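Local coordinates for PHD-type domain-containing protein (Chaetomium thermophilum, PDB 6VHF), which integrates into the H3K4 methyltransferase complex COMPASS as the fungal Cfp1 subunit, here its RbBP5-interacting domain, and binds a stabilising zinc ion, at the zinc ion site. Numbering follows the deposited sequence.

The zinc ion site. Residues 57, 59, 130, 132, 135, 138. With ZN (zinc ion), chain B.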
ATOM      1  N   CYS A  57       4.219  -5.309  22.620  1.00 57.95           N
ATOM      2  CA  CYS A  57       4.009  -5.442  21.178  1.00 55.12           C
ATOM      3  C   CYS A  57       3.761  -4.083  20.533  1.00 51.66           C
ATOM      4  O   CYS A  57       4.564  -3.609  19.722  1.00 47.41           O
ATOM      5  CB  CYS A  57       2.842  -6.384  20.895  1.00 56.38           C
ATOM      6  SG  CYS A  57       2.416  -6.468  19.097  1.00 53.29           S
ATOM      7  N   TYR A  59       1.275  -3.082  18.535  1.00 53.75           N
ATOM      8  CA  TYR A  59       0.475  -3.088  17.319  1.00 54.32           C
ATOM      9  C   TYR A  59      -0.831  -2.333  17.524  1.00 53.77           C
ATOM     10  O   TYR A  59      -1.575  -2.596  18.472  1.00 55.99           O
ATOM     11  CB  TYR A  59       0.205  -4.538  16.905  1.00 56.22           C
ATOM     12  CG  TYR A  59      -0.495  -4.725  15.587  1.00 58.78           C
ATOM     13  CD1 TYR A  59      -1.876  -4.832  15.528  1.00 58.01           C
ATOM     14  CD2 TYR A  59       0.220  -4.834  14.407  1.00 58.92           C
ATOM     15  CE1 TYR A  59      -2.524  -5.025  14.342  1.00 58.92           C
ATOM     16  CE2 TYR A  59      -0.424  -5.030  13.203  1.00 56.99           C
ATOM     17  CZ  TYR A  59      -1.801  -5.124  13.175  1.00 62.16           C
ATOM     18  OH  TYR A  59      -2.473  -5.314  11.976  1.00 55.49           O
ATOM     19  N   CYS A 130      -1.879  -3.184  21.250  1.00 57.92           N
ATOM     20  CA  CYS A 130      -1.760  -4.562  21.705  1.00 56.81           C
ATOM     21  C   CYS A 130      -0.649  -4.642  22.734  1.00 59.41           C
ATOM     22  O   CYS A 130       0.509  -4.342  22.420  1.00 60.66           O
ATOM     23  CB  CYS A 130      -1.460  -5.507  20.553  1.00 61.12           C
ATOM     24  SG  CYS A 130      -0.954  -7.134  21.107  1.00 62.67           S
ATOM     25  N   ARG A 132       0.424  -7.366  24.399  1.00 65.88           N
ATOM     26  CA  ARG A 132       1.068  -8.654  24.599  1.00 66.03           C
ATOM     27  C   ARG A 132       2.584  -8.472  24.626  1.00 66.81           C
ATOM     28  O   ARG A 132       3.136  -7.659  23.884  1.00 64.14           O
ATOM     29  CB  ARG A 132       0.642  -9.639  23.508  1.00 70.23           C
ATOM     30  CG  ARG A 132       1.113 -11.082  23.722  1.00 77.32           C
ATOM     31  CD  ARG A 132       0.227 -11.884  24.702  1.00 80.08           C
ATOM     32  NE  ARG A 132       0.116 -11.263  26.027  1.00 79.61           N
ATOM     33  CZ  ARG A 132       1.036 -11.357  26.985  1.00 75.75           C
ATOM     34  NH1 ARG A 132       2.144 -12.052  26.776  1.00 76.20           N
ATOM     35  NH2 ARG A 132       0.855 -10.751  28.153  1.00 79.86           N
ATOM     36  N   CYS A 135       5.089 -10.637  21.494  1.00 75.84           N
ATOM     37  CA  CYS A 135       3.907 -11.010  20.733  1.00 75.23           C
ATOM     38  C   CYS A 135       4.296 -11.721  19.444  1.00 75.24           C
ATOM     39  O   CYS A 135       5.350 -11.457  18.857  1.00 75.57           O
ATOM     40  CB  CYS A 135       3.073  -9.783  20.415  1.00 69.70           C
ATOM     41  SG  CYS A 135       1.654 -10.176  19.454  1.00 70.52           S
ATOM     42  N   HIS A 138       1.567 -10.566  15.938  1.00 72.84           N
ATOM     43  CA  HIS A 138       2.046  -9.314  15.364  1.00 69.06           C
ATOM     44  C   HIS A 138       3.568  -9.244  15.353  1.00 65.91           C
ATOM     45  O   HIS A 138       4.136  -8.154  15.244  1.00 61.61           O
ATOM     46  CB  HIS A 138       1.477  -8.112  16.128  1.00 61.73           C
ATOM     47  CG  HIS A 138      -0.004  -8.157  16.335  1.00 63.11           C
ATOM     48  ND1 HIS A 138      -0.603  -7.734  17.500  1.00 71.63           N
ATOM     49  CD2 HIS A 138      -1.010  -8.555  15.521  1.00 70.72           C
ATOM     50  CE1 HIS A 138      -1.911  -7.880  17.403  1.00 67.45           C
ATOM     51  NE2 HIS A 138      -2.185  -8.374  16.211  1.00 68.11           N
TER
HETATM   52 ZN    ZN B 601       0.617  -8.076  19.248  1.00 75.64          ZN
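Metal coordination defines this site, a non-canonical, single-zinc finger in which three cysteines and one histidine surround the ion. Cys57 SG lies 2.4 Å from ZN, and Cys135 SG is also 2.4 Å from ZN. His138 contributes the imidazole nitrogen ND1, 2.2 Å from ZN. The angles among these ligands, 117° for His138 ND1 with Cys135 SG and 105° for His138 ND1 with Cys57 SG, are close to tetrahedral, with some distortion. Cys130 SG takes the remaining corner at a longer 2.6 Å from ZN, so this position is probably loosely modelled. All three cysteines carry SG anti to the backbone N, whereas His138 turns CG beside its own N (chi1 -50°), which brings the ring to the zinc, the second torsion then turning ND1 towards it.

Backbone-to-sulfur hydrogen bonds form a second shell. Arg132 N donates to Cys130 SG over 3.6 Å in a nearly straight bond, and His138 N donates to Cys135 SG over 3.5 Å. Tyr59 N makes a similar but weak bond to Cys57 SG. These N-H groups would be expected to temper the negative charge of zinc-bound thiolates. An alanine in place of Cys130 would remove both the fourth zinc ligand and the acceptor for Arg132 N, and would probably loosen the loop from the metal.

The Tyr59 ring lies face to face with the His138 imidazole, the planes nearly parallel, and probably limits its rotation. His138 CD2 sits 3.7 Å above the plane of the Tyr59 phenol ring, over its centre. Cys57 SG lies in plane at the imidazole edge.

In the fold, Cys57 comes from the loop after helix 4-46, while Cys130, Cys135 and His138 come from the segment leading into helix 141-177. The zinc thus ties together loops distant in sequence at one end of the helical bundle.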